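PDB 3S9V: abietadiene synthase, chloroplastic from Abies grandis, which is a chloroplast enzyme of the terpene synthase family, with a mainly helical fold that includes a metal-binding domain. Local coordinates for residues 662-665 with 669-672; 675-680 with 749-754; 329-334 with 733-738; 513-516 with 522-525. One frame throughout, in Å; residues are numbered along the deposited sequence.

Contact 1 (662-665 with 669-672)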
loop_
_atom_site.group_PDB
_atom_site.type_symbol
_atom_site.label_atom_id
_atom_site.label_comp_id
_atom_site.label_asym_id
_atom_site.label_seq_id
_atom_site.Cartn_x
_atom_site.Cartn_y
_atom_site.Cartn_z
ATOM N N SER A 662 -23.168 -10.746 18.047
ATOM C CA SER A 662 -23.008 -12.163 17.730
ATOM C C SER A 662 -21.934 -12.408 16.669
ATOM O O SER A 662 -21.449 -13.526 16.522
ATOM C CB SER A 662 -24.337 -12.757 17.250
ATOM O OG SER A 662 -24.680 -12.257 15.969
ATOM N N LYS A 663 -21.569 -11.367 15.929
ATOM C CA LYS A 663 -20.549 -11.493 14.894
ATOM C C LYS A 663 -19.132 -11.234 15.410
ATOM O O LYS A 663 -18.157 -11.439 14.685
ATOM C CB LYS A 663 -20.859 -10.544 13.735
ATOM C CG LYS A 663 -22.108 -10.926 12.957
ATOM C CD LYS A 663 -22.386 -9.951 11.821
ATOM C CE LYS A 663 -23.519 -10.441 10.928
ATOM N NZ LYS A 663 -24.796 -10.599 11.675
ATOM N N ILE A 664 -19.010 -10.805 16.662
ATOM C CA ILE A 664 -17.689 -10.531 17.223
ATOM C C ILE A 664 -17.538 -11.019 18.659
ATOM O O ILE A 664 -16.543 -10.706 19.321
ATOM C CB ILE A 664 -17.380 -9.020 17.209
ATOM C CG1 ILE A 664 -18.386 -8.280 18.101
ATOM C CG2 ILE A 664 -17.421 -8.497 15.781
ATOM C CD1 ILE A 664 -18.016 -6.838 18.396
ATOM N N ASP A 665 -18.519 -11.777 19.144
ATOM C CA ASP A 665 -18.466 -12.271 20.516
ATOM C C ASP A 665 -17.539 -13.472 20.658
ATOM O O ASP A 665 -16.902 -13.895 19.696
ATOM C CB ASP A 665 -19.873 -12.617 21.041
ATOM C CG ASP A 665 -20.515 -13.787 20.301
ATOM O OD1 ASP A 665 -19.782 -14.695 19.853
ATOM O OD2 ASP A 665 -21.763 -13.807 20.191
ATOM N N ARG A 669 -15.932 -17.065 15.100
ATOM C CA ARG A 669 -14.642 -17.525 14.596
ATOM C C ARG A 669 -13.698 -16.331 14.497
ATOM O O ARG A 669 -12.503 -16.451 14.746
ATOM C CB ARG A 669 -14.826 -18.160 13.214
ATOM C CG ARG A 669 -13.548 -18.605 12.527
ATOM C CD ARG A 669 -12.875 -19.762 13.267
ATOM N NE ARG A 669 -11.721 -20.279 12.532
ATOM C CZ ARG A 669 -10.840 -21.147 13.030
ATOM N NH1 ARG A 669 -10.975 -21.599 14.267
ATOM N NH2 ARG A 669 -9.812 -21.550 12.298
ATOM N N PHE A 670 -14.255 -15.176 14.145
ATOM C CA PHE A 670 -13.493 -13.939 13.981
ATOM C C PHE A 670 -12.712 -13.574 15.245
ATOM O O PHE A 670 -11.486 -13.456 15.213
ATOM C CB PHE A 670 -14.457 -12.812 13.584
ATOM C CG PHE A 670 -13.784 -11.573 13.054
ATOM C CD1 PHE A 670 -12.520 -11.630 12.487
ATOM C CD2 PHE A 670 -14.442 -10.343 13.099
ATOM C CE1 PHE A 670 -11.914 -10.485 11.970
ATOM C CE2 PHE A 670 -13.847 -9.196 12.585
ATOM C CZ PHE A 670 -12.577 -9.267 12.018
ATOM N N LEU A 671 -13.417 -13.418 16.361
ATOM C CA LEU A 671 -12.770 -13.072 17.621
ATOM C C LEU A 671 -11.836 -14.192 18.101
ATOM O O LEU A 671 -10.794 -13.925 18.691
ATOM C CB LEU A 671 -13.820 -12.796 18.698
ATOM C CG LEU A 671 -13.323 -12.015 19.922
ATOM C CD1 LEU A 671 -13.299 -10.523 19.579
ATOM C CD2 LEU A 671 -14.240 -12.258 21.115
ATOM N N GLN A 672 -12.220 -15.439 17.855
ATOM C CA GLN A 672 -11.409 -16.578 18.264
ATOM C C GLN A 672 -10.052 -16.580 17.568
ATOM O O GLN A 672 -9.025 -16.839 18.198
ATOM C CB GLN A 672 -12.158 -17.890 17.981
ATOM C CG GLN A 672 -13.458 -18.022 18.775
ATOM C CD GLN A 672 -14.275 -19.254 18.416
ATOM O OE1 GLN A 672 -14.203 -19.759 17.298
ATOM N NE2 GLN A 672 -15.079 -19.729 19.363
#
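Leu671 lays its whole side chain over the carbonyl oxygens of Ile664 and Asp665, where a loop of the all-helical terpene synthase fold turns back on the first turn of the helix it leads into. Residues 662-665 follow the short helix 658-661, and 669-672 open helix 669-693; the two backbones come to 5.6 Å between the CA atoms of Ile664 and Leu671. Leu671 CD1 and CD2 straddle the first carbonyl, each 3.3 Å from Ile664 O, while Leu671 CB lies 3.4 Å from Asp665 O. The leucine holds CG anti to its own N (chi1 -162°), which puts the branch beside its carbonyl carbon and against the loop. Beyond the loop, Leu671 packs on Val645 and Leu646 of helix 641-648.

No hydrogen bond joins the two segments directly; the polar links run through neighbours. Ser668 OG is bonded to both Asp665 O and Leu671 N, so one hydroxyl connects the loop to the start of the helix, while Asp665 OD1 is bonded to Glu667 N and Lys663 leads its amine away to a salt bridge with Glu659.

Phe670 packs among the neighbouring helices, touching Leu730 of helix 712-736 and Val747 of helix 741-757. Its apolar touch with the loop is loose, Ile664 CG2 standing obliquely 4.4 Å from Phe670 CD2. Lys663 O meets the ring at its edge, near the ring plane and 4.2 Å from Phe670 CD2.

Contact 2 (675-680 with 749-754)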
loop_
_atom_site.group_PDB
_atom_site.type_symbol
_atom_site.label_atom_id
_atom_site.label_comp_id
_atom_site.label_asym_id
_atom_site.label_seq_id
_atom_site.Cartn_x
_atom_site.Cartn_y
_atom_site.Cartn_z
ATOM N N GLY A 675 -7.745 -13.901 19.014
ATOM C CA GLY A 675 -7.153 -14.384 20.249
ATOM C C GLY A 675 -6.086 -15.431 19.985
ATOM O O GLY A 675 -5.025 -15.415 20.611
ATOM N N LEU A 676 -6.362 -16.343 19.056
ATOM C CA LEU A 676 -5.401 -17.392 18.730
ATOM C C LEU A 676 -4.095 -16.809 18.210
ATOM O O LEU A 676 -3.029 -17.132 18.729
ATOM C CB LEU A 676 -5.980 -18.372 17.697
ATOM C CG LEU A 676 -5.058 -19.505 17.217
ATOM C CD1 LEU A 676 -4.625 -20.334 18.411
ATOM C CD2 LEU A 676 -5.787 -20.394 16.183
ATOM N N THR A 677 -4.164 -15.949 17.200
ATOM C CA THR A 677 -2.938 -15.367 16.658
ATOM C C THR A 677 -2.163 -14.550 17.695
ATOM O O THR A 677 -0.928 -14.568 17.709
ATOM C CB THR A 677 -3.201 -14.466 15.421
ATOM O OG1 THR A 677 -4.024 -13.352 15.792
ATOM C CG2 THR A 677 -3.872 -15.268 14.311
ATOM N N GLY A 678 -2.882 -13.837 18.557
ATOM C CA GLY A 678 -2.215 -13.034 19.567
ATOM C C GLY A 678 -1.462 -13.933 20.525
ATOM O O GLY A 678 -0.296 -13.691 20.852
ATOM N N ARG A 679 -2.127 -14.987 20.975
ATOM C CA ARG A 679 -1.511 -15.929 21.893
ATOM C C ARG A 679 -0.243 -16.561 21.328
ATOM O O ARG A 679 0.779 -16.627 22.005
ATOM C CB ARG A 679 -2.473 -17.062 22.223
ATOM C CG ARG A 679 -1.869 -18.102 23.161
ATOM C CD ARG A 679 -2.063 -17.632 24.577
ATOM N NE ARG A 679 -0.838 -17.221 25.231
ATOM C CZ ARG A 679 -0.800 -16.527 26.366
ATOM N NH1 ARG A 679 0.370 -16.202 26.898
ATOM N NH2 ARG A 679 -1.925 -16.144 26.962
ATOM N N LEU A 680 -0.322 -17.049 20.096
ATOM C CA LEU A 680 0.819 -17.711 19.474
ATOM C C LEU A 680 2.030 -16.815 19.214
ATOM O O LEU A 680 3.168 -17.236 19.440
ATOM C CB LEU A 680 0.394 -18.386 18.163
ATOM C CG LEU A 680 -0.693 -19.464 18.269
ATOM C CD1 LEU A 680 -0.900 -20.130 16.916
ATOM C CD2 LEU A 680 -0.283 -20.502 19.294
ATOM N N GLU A 749 -7.220 -5.082 13.988
ATOM C CA GLU A 749 -6.107 -4.234 14.400
ATOM C C GLU A 749 -5.522 -4.689 15.727
ATOM O O GLU A 749 -4.321 -4.553 15.966
ATOM C CB GLU A 749 -6.558 -2.781 14.520
ATOM C CG GLU A 749 -7.018 -2.155 13.210
ATOM C CD GLU A 749 -5.954 -2.200 12.131
ATOM O OE1 GLU A 749 -4.770 -1.971 12.450
ATOM O OE2 GLU A 749 -6.303 -2.453 10.961
ATOM N N THR A 750 -6.372 -5.216 16.604
ATOM C CA THR A 750 -5.888 -5.692 17.886
ATOM C C THR A 750 -4.934 -6.864 17.623
ATOM O O THR A 750 -3.895 -6.967 18.267
ATOM C CB THR A 750 -7.059 -6.106 18.819
ATOM O OG1 THR A 750 -7.777 -4.935 19.238
ATOM C CG2 THR A 750 -6.538 -6.815 20.047
ATOM N N ALA A 751 -5.262 -7.732 16.664
ATOM C CA ALA A 751 -4.371 -8.853 16.336
ATOM C C ALA A 751 -3.051 -8.300 15.773
ATOM O O ALA A 751 -1.972 -8.777 16.116
ATOM C CB ALA A 751 -5.032 -9.800 15.307
ATOM N N ARG A 752 -3.144 -7.280 14.923
ATOM C CA ARG A 752 -1.954 -6.678 14.327
ATOM C C ARG A 752 -1.022 -6.083 15.371
ATOM O O ARG A 752 0.193 -6.266 15.299
ATOM C CB ARG A 752 -2.348 -5.590 13.333
ATOM C CG ARG A 752 -3.233 -6.086 12.211
ATOM C CD ARG A 752 -3.723 -4.937 11.354
ATOM N NE ARG A 752 -2.858 -4.698 10.213
ATOM C CZ ARG A 752 -3.103 -3.786 9.279
ATOM N NH1 ARG A 752 -4.184 -3.024 9.365
ATOM N NH2 ARG A 752 -2.287 -3.663 8.243
ATOM N N ILE A 753 -1.591 -5.364 16.331
ATOM C CA ILE A 753 -0.793 -4.760 17.384
ATOM C C ILE A 753 0.089 -5.823 18.034
ATOM O O ILE A 753 1.243 -5.555 18.348
ATOM C CB ILE A 753 -1.691 -4.078 18.453
ATOM C CG1 ILE A 753 -2.031 -2.660 18.004
ATOM C CG2 ILE A 753 -0.981 -4.012 19.796
ATOM C CD1 ILE A 753 -0.800 -1.766 17.839
ATOM N N MET A 754 -0.448 -7.028 18.220
ATOM C CA MET A 754 0.328 -8.109 18.823
ATOM C C MET A 754 1.419 -8.603 17.866
ATOM O O MET A 754 2.537 -8.905 18.280
ATOM C CB MET A 754 -0.591 -9.264 19.226
ATOM C CG MET A 754 -1.538 -8.945 20.388
ATOM S SD MET A 754 -0.709 -8.638 21.976
ATOM C CE MET A 754 -0.262 -10.322 22.439
HETATM O O HOH W 1 -1.730 -11.643 16.544
#
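Helix segments 675-680 of helix 669-693 and 749-754 of helix 741-757 meet in a buried contact and come closest where the CA atoms of Gly678 and Met754 stand 5.6 Å apart. With no side chain on Gly678, Met754 settles on bare backbone: Met754 CB lies 4.1 Å from Gly678 CA, and the chain, bent at both chi2 (-65°) and chi3 (-75°), curls back to bring Met754 CE within 3.7 Å of Gly678 O. One turn earlier in helix 741-757, the methyl of Ala751 rests 3.7 Å from Thr677 OG1, beside Gly678.

A water links the two helices, donating to Ala751 O at 2.9 Å and hydrogen-bonded to Thr677 OG1 at 3.0 Å. The threonine hydroxyl is also bonded to Met674 O, within its own helix. On the far side of 749-754, Arg752 NH1 meets the syn lone pair of Glu749 OE2 in the guanidinium plane, and the same guanidinium makes a cation-pi contact with Trp425.

Helix 712-736 closes over the pair, Ala726 and Leu727 on Thr677 and Leu730 on Ala751. No direct hydrogen bond or charge pair crosses between the segments; close approach rests on small residues, with one water as the polar link.

Contact 3 (329-334 with 733-738)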
loop_
_atom_site.group_PDB
_atom_site.type_symbol
_atom_site.label_atom_id
_atom_site.label_comp_id
_atom_site.label_asym_id
_atom_site.label_seq_id
_atom_site.Cartn_x
_atom_site.Cartn_y
_atom_site.Cartn_z
ATOM N N ILE A 329 -6.497 -3.305 -3.484
ATOM C CA ILE A 329 -7.462 -2.270 -3.136
ATOM C C ILE A 329 -8.921 -2.668 -3.355
ATOM O O ILE A 329 -9.771 -2.354 -2.526
ATOM C CB ILE A 329 -7.168 -0.969 -3.889
ATOM C CG1 ILE A 329 -5.798 -0.438 -3.453
ATOM C CG2 ILE A 329 -8.263 0.061 -3.606
ATOM C CD1 ILE A 329 -5.348 0.832 -4.172
ATOM N N LEU A 330 -9.218 -3.345 -4.460
ATOM C CA LEU A 330 -10.586 -3.788 -4.725
ATOM C C LEU A 330 -10.976 -4.861 -3.711
ATOM O O LEU A 330 -12.124 -4.925 -3.260
ATOM C CB LEU A 330 -10.719 -4.344 -6.151
ATOM C CG LEU A 330 -10.643 -3.296 -7.273
ATOM C CD1 LEU A 330 -10.674 -3.976 -8.626
ATOM C CD2 LEU A 330 -11.820 -2.329 -7.151
ATOM N N ARG A 331 -10.014 -5.705 -3.352
ATOM C CA ARG A 331 -10.278 -6.745 -2.379
ATOM C C ARG A 331 -10.568 -6.134 -1.018
ATOM O O ARG A 331 -11.558 -6.487 -0.370
ATOM C CB ARG A 331 -9.093 -7.702 -2.259
ATOM C CG ARG A 331 -9.117 -8.524 -0.973
ATOM C CD ARG A 331 -8.190 -9.717 -1.060
ATOM N NE ARG A 331 -8.739 -10.729 -1.949
ATOM C CZ ARG A 331 -8.162 -11.898 -2.193
ATOM N NH1 ARG A 331 -8.743 -12.759 -3.015
ATOM N NH2 ARG A 331 -7.001 -12.199 -1.625
ATOM N N LEU A 332 -9.712 -5.217 -0.578
ATOM C CA LEU A 332 -9.925 -4.602 0.725
ATOM C C LEU A 332 -11.234 -3.834 0.788
ATOM O O LEU A 332 -11.826 -3.710 1.860
ATOM C CB LEU A 332 -8.751 -3.688 1.099
ATOM C CG LEU A 332 -7.445 -4.421 1.432
ATOM C CD1 LEU A 332 -6.323 -3.428 1.648
ATOM C CD2 LEU A 332 -7.643 -5.276 2.682
ATOM N N HIS A 333 -11.707 -3.332 -0.347
ATOM C CA HIS A 333 -12.961 -2.584 -0.339
ATOM C C HIS A 333 -14.223 -3.402 -0.605
ATOM O O HIS A 333 -15.272 -2.842 -0.923
ATOM C CB HIS A 333 -12.874 -1.406 -1.308
ATOM C CG HIS A 333 -12.025 -0.287 -0.798
ATOM N ND1 HIS A 333 -12.558 0.863 -0.258
ATOM C CD2 HIS A 333 -10.682 -0.167 -0.684
ATOM C CE1 HIS A 333 -11.580 1.644 0.166
ATOM N NE2 HIS A 333 -10.431 1.040 -0.081
ATOM N N GLY A 334 -14.113 -4.724 -0.483
ATOM C CA GLY A 334 -15.266 -5.602 -0.651
ATOM C C GLY A 334 -15.702 -6.060 -2.035
ATOM O O GLY A 334 -16.783 -6.633 -2.176
ATOM N N GLU A 733 -11.795 -13.240 7.076
ATOM C CA GLU A 733 -12.872 -12.801 7.960
ATOM C C GLU A 733 -12.975 -11.278 7.918
ATOM O O GLU A 733 -14.054 -10.726 7.713
ATOM C CB GLU A 733 -12.618 -13.256 9.398
ATOM C CG GLU A 733 -12.527 -14.755 9.583
ATOM C CD GLU A 733 -13.816 -15.463 9.250
ATOM O OE1 GLU A 733 -14.860 -15.104 9.837
ATOM O OE2 GLU A 733 -13.783 -16.383 8.405
ATOM N N PHE A 734 -11.839 -10.612 8.105
ATOM C CA PHE A 734 -11.777 -9.159 8.099
ATOM C C PHE A 734 -12.349 -8.577 6.820
ATOM O O PHE A 734 -13.025 -7.550 6.835
ATOM C CB PHE A 734 -10.325 -8.699 8.259
ATOM C CG PHE A 734 -10.135 -7.210 8.110
ATOM C CD1 PHE A 734 -10.660 -6.326 9.052
ATOM C CD2 PHE A 734 -9.420 -6.692 7.034
ATOM C CE1 PHE A 734 -10.474 -4.944 8.925
ATOM C CE2 PHE A 734 -9.227 -5.311 6.895
ATOM C CZ PHE A 734 -9.754 -4.436 7.840
ATOM N N VAL A 735 -12.076 -9.240 5.706
ATOM C CA VAL A 735 -12.547 -8.757 4.421
ATOM C C VAL A 735 -13.954 -9.177 4.031
ATOM O O VAL A 735 -14.745 -8.345 3.608
ATOM C CB VAL A 735 -11.586 -9.181 3.278
ATOM C CG1 VAL A 735 -12.191 -8.838 1.932
ATOM C CG2 VAL A 735 -10.250 -8.470 3.432
ATOM N N ASN A 736 -14.279 -10.455 4.176
ATOM C CA ASN A 736 -15.596 -10.929 3.753
ATOM C C ASN A 736 -16.786 -10.864 4.710
ATOM O O ASN A 736 -17.938 -10.843 4.257
ATOM C CB ASN A 736 -15.474 -12.350 3.191
ATOM C CG ASN A 736 -14.600 -12.407 1.942
ATOM O OD1 ASN A 736 -14.383 -11.394 1.274
ATOM N ND2 ASN A 736 -14.108 -13.597 1.616
ATOM N N ASN A 737 -16.540 -10.824 6.014
ATOM C CA ASN A 737 -17.657 -10.771 6.956
ATOM C C ASN A 737 -18.429 -9.459 6.863
ATOM O O ASN A 737 -17.838 -8.376 6.850
ATOM C CB ASN A 737 -17.170 -10.991 8.397
ATOM C CG ASN A 737 -16.590 -12.384 8.614
ATOM O OD1 ASN A 737 -16.777 -13.285 7.798
ATOM N ND2 ASN A 737 -15.892 -12.564 9.728
ATOM N N LYS A 738 -19.752 -9.566 6.792
ATOM C CA LYS A 738 -20.622 -8.396 6.698
ATOM C C LYS A 738 -20.846 -7.831 8.093
ATOM O O LYS A 738 -21.864 -8.090 8.728
ATOM C CB LYS A 738 -21.954 -8.793 6.060
ATOM C CG LYS A 738 -21.793 -9.386 4.670
ATOM C CD LYS A 738 -23.110 -9.883 4.096
ATOM C CE LYS A 738 -22.895 -10.538 2.735
ATOM N NZ LYS A 738 -24.160 -11.055 2.154
#
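Val735 pushes a methyl group onto a backbone carbonyl that is itself finishing another helix: Val735 CG1 lies 3.4 Å from Arg331 O, the acceptor for Gly334 N. That bond, with the one from Tyr335 N to Leu330 O, makes the Schellman motif that ends helix 320-332, and Gly334 supplies the positive phi (84°) at its C-prime position. Helix 712-736 is ending too, so the contact is a meeting of two helix C-termini, with the CA atoms of Leu332 and Val735 6.1 Å apart.

The rest of the touch is apolar and light. Val735 has CG1 anti to its N and CG2 beside it (chi1 172°), spreading its two methyls over different neighbours. While CG1 takes the carbonyl, Val735 CG2 meets Leu332 CD2 at 4.2 Å, the two side chains crossing at about a right angle. The side chain of Arg331 adds its aliphatic part, Arg331 CG standing 4.2 Å from Val735 CG1; its guanidinium goes to a salt bridge with Glu380 and a cation-pi contact with Phe377. Across the last turn of helix 712-736, Asn737 ND2 bonds Glu733 OE1 at 2.7 Å from above the carboxylate plane.

Helix 320-332, in the N-terminal terpene synthase range, packs on helices 269-282 and 290-301, whereas Glu733 and Asn737 rest on Phe670 of helix 669-693, leaving Val735 at the seam between these two groups of helices.

Contact 4 (513-516 with 522-525)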
loop_
_atom_site.group_PDB
_atom_site.type_symbol
_atom_site.label_atom_id
_atom_site.label_comp_id
_atom_site.label_asym_id
_atom_site.label_seq_id
_atom_site.Cartn_x
_atom_site.Cartn_y
_atom_site.Cartn_z
ATOM N N SER A 513 -2.787 3.943 17.534
ATOM C CA SER A 513 -2.153 3.630 16.266
ATOM C C SER A 513 -3.128 3.181 15.173
ATOM O O SER A 513 -2.799 3.283 13.985
ATOM C CB SER A 513 -1.094 2.546 16.464
ATOM O OG SER A 513 -1.696 1.260 16.518
ATOM N N PHE A 514 -4.312 2.686 15.547
ATOM C CA PHE A 514 -5.264 2.234 14.531
ATOM C C PHE A 514 -6.644 2.889 14.514
ATOM O O PHE A 514 -7.187 3.115 13.437
ATOM C CB PHE A 514 -5.383 0.693 14.536
ATOM C CG PHE A 514 -5.965 0.109 15.801
ATOM C CD1 PHE A 514 -7.344 0.060 15.995
ATOM C CD2 PHE A 514 -5.132 -0.423 16.783
ATOM C CE1 PHE A 514 -7.893 -0.513 17.155
ATOM C CE2 PHE A 514 -5.663 -0.999 17.944
ATOM C CZ PHE A 514 -7.047 -1.042 18.130
ATOM N N ILE A 515 -7.228 3.184 15.673
ATOM C CA ILE A 515 -8.533 3.869 15.701
ATOM C C ILE A 515 -8.250 5.268 16.219
ATOM O O ILE A 515 -8.684 5.669 17.296
ATOM C CB ILE A 515 -9.578 3.173 16.622
ATOM C CG1 ILE A 515 -8.978 2.882 18.001
ATOM C CG2 ILE A 515 -10.084 1.907 15.956
ATOM C CD1 ILE A 515 -10.016 2.481 19.046
ATOM N N PHE A 516 -7.506 5.996 15.401
ATOM C CA PHE A 516 -7.037 7.344 15.668
ATOM C C PHE A 516 -8.012 8.514 15.518
ATOM O O PHE A 516 -7.790 9.565 16.110
ATOM C CB PHE A 516 -5.842 7.592 14.764
ATOM C CG PHE A 516 -6.159 7.411 13.304
ATOM C CD1 PHE A 516 -6.598 8.478 12.536
ATOM C CD2 PHE A 516 -6.055 6.155 12.707
ATOM C CE1 PHE A 516 -6.929 8.302 11.198
ATOM C CE2 PHE A 516 -6.386 5.968 11.371
ATOM C CZ PHE A 516 -6.823 7.044 10.616
ATOM N N LYS A 522 -13.429 8.231 23.101
ATOM C CA LYS A 522 -13.979 7.449 24.200
ATOM C C LYS A 522 -13.611 5.977 24.069
ATOM O O LYS A 522 -13.286 5.326 25.062
ATOM C CB LYS A 522 -15.503 7.593 24.251
ATOM C CG LYS A 522 -16.101 7.190 25.584
ATOM C CD LYS A 522 -15.539 8.084 26.676
ATOM C CE LYS A 522 -15.976 7.641 28.053
ATOM N NZ LYS A 522 -15.369 8.492 29.122
ATOM N N CYS A 523 -13.668 5.455 22.847
ATOM C CA CYS A 523 -13.321 4.060 22.605
ATOM C C CYS A 523 -11.846 3.862 22.941
ATOM O O CYS A 523 -11.465 2.832 23.492
ATOM C CB CYS A 523 -13.584 3.683 21.138
ATOM S SG CYS A 523 -13.310 1.926 20.730
ATOM N N ARG A 524 -11.017 4.850 22.616
ATOM C CA ARG A 524 -9.588 4.764 22.908
ATOM C C ARG A 524 -9.337 4.714 24.419
ATOM O O ARG A 524 -8.484 3.953 24.907
ATOM C CB ARG A 524 -8.848 5.975 22.331
ATOM C CG ARG A 524 -8.626 5.935 20.831
ATOM C CD ARG A 524 -7.559 6.944 20.440
ATOM N NE ARG A 524 -8.062 8.317 20.454
ATOM C CZ ARG A 524 -8.880 8.821 19.532
ATOM N NH1 ARG A 524 -9.292 8.065 18.517
ATOM N NH2 ARG A 524 -9.284 10.082 19.618
ATOM N N GLU A 525 -10.087 5.535 25.151
ATOM C CA GLU A 525 -9.951 5.616 26.600
ATOM C C GLU A 525 -10.302 4.278 27.238
ATOM O O GLU A 525 -9.512 3.712 27.998
ATOM C CB GLU A 525 -10.872 6.710 27.157
ATOM C CG GLU A 525 -10.794 6.908 28.666
ATOM C CD GLU A 525 -12.045 7.575 29.228
ATOM O OE1 GLU A 525 -12.457 8.624 28.686
ATOM O OE2 GLU A 525 -12.618 7.051 30.210
#
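Arg524 turns its guanidinium toward the loop that precedes its own helix and gives the one hydrogen bond across the contact, from Arg524 NH1 to Ile515 O at 2.8 Å. The bond is bent, 146° at the hydrogen; the oxygen lies at the guanidinium edge and nearly in its plane, while the donor is tilted 16° from the carbonyl plane. Phe516 O sits differently, over a face of the same group: it is 3.2 Å from Arg524 NH1, but the angle is too poor for a hydrogen bond, and this oxygen is bonded to His478 NE2 instead. NH1 also bonds Glu517 O, so one nitrogen grips two carbonyls, of Ile515 and Glu517, in the connection between helices 504-514 and 521-541 of the terpene synthase fold.

Apolar packing lies beside the polar bond. Ile515 and Arg524 slide past each other in opposite directions, with Ile515 CD1 4.1 Å from Arg524 CG. The same methyl meets Cys523 SG at 3.7 Å, the sulfur standing anti to its backbone N (chi1 -176°) and facing the loop.

Ionic pairs surround the contact without crossing it. Arg524 NE forms a salt bridge with Glu481 of helix 461-491. Within the segment, Lys522 NZ pairs with Glu525 OE1 at 2.9 Å.

A buried guanidinium is thus met by a carboxylate and by backbone oxygens, which would be expected to favour its charged form and to fix its rotation against the turn.

In the fold
Contacts 1, 2 and 4 are buried, whereas contact 3 is only partly so. Contacts 1 and 2 use successive parts of helix 669-693, their centres 14 Å apart; contact 1 also meets contact 3 directly, Phe670 CD1 lying 3.5 Å from Glu733 CB. Contact 2 touches contact 4 where Ile753 CG1 lies 4.0 Å from Phe514 CE2, so the 741-757 side of contact 2 rests on contact 4. Contacts 1 and 4 join residues close in sequence around helix starts, one by leucine packing on carbonyls, the other by an arginine hydrogen bond. Contacts 2 and 3 join residues far apart in the sequence, contact 2 by glycine and alanine packing with a water, contact 3 by valine methyls on a carbonyl and a leucine.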